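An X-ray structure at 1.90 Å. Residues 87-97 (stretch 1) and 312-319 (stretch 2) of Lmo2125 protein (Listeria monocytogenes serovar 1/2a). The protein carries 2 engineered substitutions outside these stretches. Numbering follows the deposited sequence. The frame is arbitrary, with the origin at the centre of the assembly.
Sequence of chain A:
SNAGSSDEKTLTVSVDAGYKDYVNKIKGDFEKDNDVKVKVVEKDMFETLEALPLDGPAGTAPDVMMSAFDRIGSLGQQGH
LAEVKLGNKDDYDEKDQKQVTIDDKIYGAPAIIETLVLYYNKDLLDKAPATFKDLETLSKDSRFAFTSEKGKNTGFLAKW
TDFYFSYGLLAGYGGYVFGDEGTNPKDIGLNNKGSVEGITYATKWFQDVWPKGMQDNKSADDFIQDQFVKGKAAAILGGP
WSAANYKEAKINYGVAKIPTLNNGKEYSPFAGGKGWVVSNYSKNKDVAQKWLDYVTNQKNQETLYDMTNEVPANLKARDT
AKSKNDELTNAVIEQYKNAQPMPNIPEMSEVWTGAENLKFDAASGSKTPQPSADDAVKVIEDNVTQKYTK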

# COMPACT_ATOMS: atom_id res chain seq x y z
N GLY A 87 -9.60 -2.47 -20.76
CA GLY A 87 -9.14 -2.79 -22.11
C GLY A 87 -7.91 -3.67 -22.11
O GLY A 87 -7.72 -4.49 -23.02
N ASN A 88 -7.09 -3.52 -21.07
CA ASN A 88 -5.87 -4.31 -20.92
C ASN A 88 -6.02 -5.43 -19.92
O ASN A 88 -5.06 -5.81 -19.27
CB ASN A 88 -4.74 -3.38 -20.50
CG ASN A 88 -4.50 -2.32 -21.53
OD1 ASN A 88 -4.24 -2.66 -22.69
ND2 ASN A 88 -4.61 -1.06 -21.16
N LYS A 89 -7.23 -5.99 -19.84
CA LYS A 89 -7.53 -7.09 -18.91
C LYS A 89 -6.58 -8.29 -19.08
O LYS A 89 -6.18 -8.91 -18.09
CB LYS A 89 -8.98 -7.56 -19.12
CG LYS A 89 -9.50 -8.53 -18.06
CD LYS A 89 -10.86 -9.10 -18.43
CE LYS A 89 -11.32 -10.12 -17.40
NZ LYS A 89 -12.47 -10.93 -17.88
N ASP A 90 -6.22 -8.61 -20.32
CA ASP A 90 -5.32 -9.74 -20.59
C ASP A 90 -3.94 -9.55 -19.97
O ASP A 90 -3.20 -10.50 -19.84
CB ASP A 90 -5.16 -10.00 -22.11
CG ASP A 90 -6.40 -10.56 -22.74
OD1 ASP A 90 -7.28 -11.06 -22.00
OD2 ASP A 90 -6.49 -10.55 -23.99
N ASP A 91 -3.63 -8.32 -19.59
CA ASP A 91 -2.34 -8.00 -18.98
C ASP A 91 -2.46 -7.70 -17.48
O ASP A 91 -1.54 -7.12 -16.90
CB ASP A 91 -1.71 -6.81 -19.71
CG ASP A 91 -1.47 -7.09 -21.18
OD1 ASP A 91 -1.01 -8.20 -21.53
OD2 ASP A 91 -1.72 -6.18 -21.99
N TYR A 92 -3.57 -8.09 -16.86
CA TYR A 92 -3.75 -7.89 -15.42
C TYR A 92 -4.06 -9.20 -14.69
O TYR A 92 -4.90 -9.99 -15.14
CB TYR A 92 -4.96 -7.00 -15.12
CG TYR A 92 -4.90 -5.53 -15.47
CD1 TYR A 92 -3.80 -4.75 -15.11
CD2 TYR A 92 -6.02 -4.89 -16.00
CE1 TYR A 92 -3.78 -3.39 -15.40
CE2 TYR A 92 -6.01 -3.53 -16.28
CZ TYR A 92 -4.89 -2.78 -15.98
OH TYR A 92 -4.91 -1.43 -16.24
N ASP A 93 -3.40 -9.42 -13.56
CA ASP A 93 -3.72 -10.55 -12.68
C ASP A 93 -5.11 -10.30 -12.11
O ASP A 93 -5.54 -9.16 -11.98
CB ASP A 93 -2.74 -10.63 -11.48
CG ASP A 93 -1.39 -11.29 -11.82
OD1 ASP A 93 -1.32 -12.18 -12.70
OD2 ASP A 93 -0.38 -10.94 -11.15
N GLU A 94 -5.80 -11.37 -11.74
CA GLU A 94 -7.12 -11.27 -11.10
C GLU A 94 -7.08 -10.38 -9.84
O GLU A 94 -8.04 -9.68 -9.53
CB GLU A 94 -7.66 -12.66 -10.75
CG GLU A 94 -8.00 -13.49 -11.98
CD GLU A 94 -8.60 -14.85 -11.66
OE1 GLU A 94 -8.05 -15.58 -10.80
OE2 GLU A 94 -9.62 -15.21 -12.29
N LYS A 95 -5.96 -10.42 -9.12
CA LYS A 95 -5.82 -9.61 -7.91
C LYS A 95 -5.92 -8.13 -8.22
O LYS A 95 -6.53 -7.38 -7.48
CB LYS A 95 -4.46 -9.89 -7.26
CG LYS A 95 -4.27 -9.19 -5.92
CD LYS A 95 -2.82 -9.29 -5.45
CE LYS A 95 -2.38 -10.71 -5.21
NZ LYS A 95 -0.98 -10.76 -4.70
N ASP A 96 -5.31 -7.70 -9.31
CA ASP A 96 -5.32 -6.29 -9.68
C ASP A 96 -6.67 -5.84 -10.21
O ASP A 96 -7.06 -4.70 -10.01
CB ASP A 96 -4.14 -6.00 -10.59
CG ASP A 96 -2.80 -6.21 -9.85
OD1 ASP A 96 -2.74 -5.81 -8.65
OD2 ASP A 96 -1.85 -6.78 -10.42
N GLN A 97 -7.38 -6.76 -10.86
CA GLN A 97 -8.75 -6.50 -11.29
C GLN A 97 -9.62 -6.34 -10.04
O GLN A 97 -10.46 -5.45 -9.97
CB GLN A 97 -9.27 -7.66 -12.14
CG GLN A 97 -8.49 -7.84 -13.42
CD GLN A 97 -8.93 -9.06 -14.20
OE1 GLN A 97 -10.12 -9.27 -14.44
NE2 GLN A 97 -7.95 -9.86 -14.64
N PRO A 312 4.75 -0.70 -12.48
CA PRO A 312 3.51 -0.82 -13.25
C PRO A 312 2.60 -1.97 -12.86
O PRO A 312 3.07 -3.04 -12.47
CB PRO A 312 4.00 -1.08 -14.69
CG PRO A 312 5.45 -0.80 -14.70
CD PRO A 312 5.95 -0.91 -13.30
N ALA A 313 1.30 -1.75 -13.02
CA ALA A 313 0.28 -2.77 -12.79
C ALA A 313 0.23 -3.72 -13.99
O ALA A 313 0.08 -4.92 -13.81
CB ALA A 313 -1.08 -2.12 -12.59
N ASN A 314 0.36 -3.18 -15.20
CA ASN A 314 0.33 -3.98 -16.44
C ASN A 314 1.46 -5.00 -16.35
O ASN A 314 2.61 -4.62 -16.14
CB ASN A 314 0.47 -3.05 -17.67
CG ASN A 314 0.45 -3.79 -18.99
OD1 ASN A 314 1.21 -4.73 -19.18
ND2 ASN A 314 -0.38 -3.33 -19.93
N LEU A 315 1.12 -6.29 -16.48
CA LEU A 315 2.12 -7.36 -16.32
C LEU A 315 3.25 -7.34 -17.35
O LEU A 315 4.39 -7.62 -17.00
CB LEU A 315 1.44 -8.73 -16.31
CG LEU A 315 0.47 -8.97 -15.14
CD1 LEU A 315 -0.28 -10.29 -15.31
CD2 LEU A 315 1.20 -8.94 -13.81
N LYS A 316 2.94 -7.01 -18.61
CA LYS A 316 3.98 -6.95 -19.63
C LYS A 316 4.98 -5.86 -19.23
O LYS A 316 6.20 -6.04 -19.34
CB LYS A 316 3.41 -6.64 -21.03
CG LYS A 316 2.20 -7.44 -21.53
CD LYS A 316 2.44 -8.93 -21.75
CE LYS A 316 2.17 -9.80 -20.53
NZ LYS A 316 0.72 -9.88 -20.15
N ALA A 317 4.46 -4.72 -18.78
CA ALA A 317 5.28 -3.59 -18.33
C ALA A 317 6.00 -3.92 -17.03
O ALA A 317 7.11 -3.46 -16.81
CB ALA A 317 4.44 -2.34 -18.16
N ARG A 318 5.36 -4.70 -16.16
CA ARG A 318 5.99 -5.06 -14.89
C ARG A 318 7.21 -5.97 -15.11
O ARG A 318 8.22 -5.84 -14.41
CB ARG A 318 4.99 -5.73 -13.95
CG ARG A 318 5.47 -5.81 -12.51
CD ARG A 318 4.47 -6.55 -11.64
NE ARG A 318 3.10 -6.05 -11.77
CZ ARG A 318 2.05 -6.58 -11.14
NH1 ARG A 318 2.21 -7.61 -10.32
NH2 ARG A 318 0.83 -6.08 -11.35
N ASP A 319 7.12 -6.89 -16.08
CA ASP A 319 8.26 -7.75 -16.46
C ASP A 319 9.42 -6.90 -16.98
O ASP A 319 10.57 -7.13 -16.62
CB ASP A 319 7.88 -8.78 -17.52
CG ASP A 319 7.02 -9.91 -16.97
OD1 ASP A 319 6.87 -10.03 -15.73
OD2 ASP A 319 6.50 -10.71 -17.78
O HOH W 1 -1.72 -7.00 -12.94
O HOH W 2 -0.32 -8.83 -9.52

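The first turn of a helix leaves backbone NH groups without partners from within the helix, and distant parts of a chain often dock by supplying them. Here residues more than 200 positions apart illustrate the principle. In stretch 1, the bonds from D91 N to N88 O (2.9 Å) and from Y92 N to K89 O (3.0 Å) close a tight turn, which delivers D91 to the start of the helix at L315; their CA atoms lie 5.2 Å apart, the closest CA pair across the stretches. D91 serves that helix twice. Its carbonyl accepts a nearly straight hydrogen bond from L315 N to D91 O (2.8 Å), while its carboxylate forms a salt bridge, D91 OD1 to K316 NZ (2.8 Å). The next two amides are met from within stretch 2: N314 OD1, at the N-cap, accepts from A317 N (3.3 Å) and, weakly, from K316 N (2.9 Å).

Y92 starts away from stretch 2, yet its ring returns to it, with Y92 CE1 4.1 Å from A313 CB in an apolar contact. D93 precedes the helix of stretch 1 without capping it through its side chain. Instead, D93 OD1 lies 3.4 Å from L315 CD1, and D93 OD2 approaches R318 NH1 at 4.3 Å, well out of the guanidinium plane, so the charges attract without a direct bond. Water 2 bridges the two, donating to D93 OD2 and D96 OD2 and accepting from R318 NH1.

In the first turn of its helix, D96 points toward stretch 2 and meets R318 edge-on in a salt bridge, D96 OD2 to R318 NH2 (2.9 Å). The arginine is held in place by its own stretch, through R318 NE to P312 O (3.1 Å) and R318 NH2 to A313 O (2.8 Å). Water 1 completes the junction, accepting from D93 N and donating to D96 OD2 and A313 O.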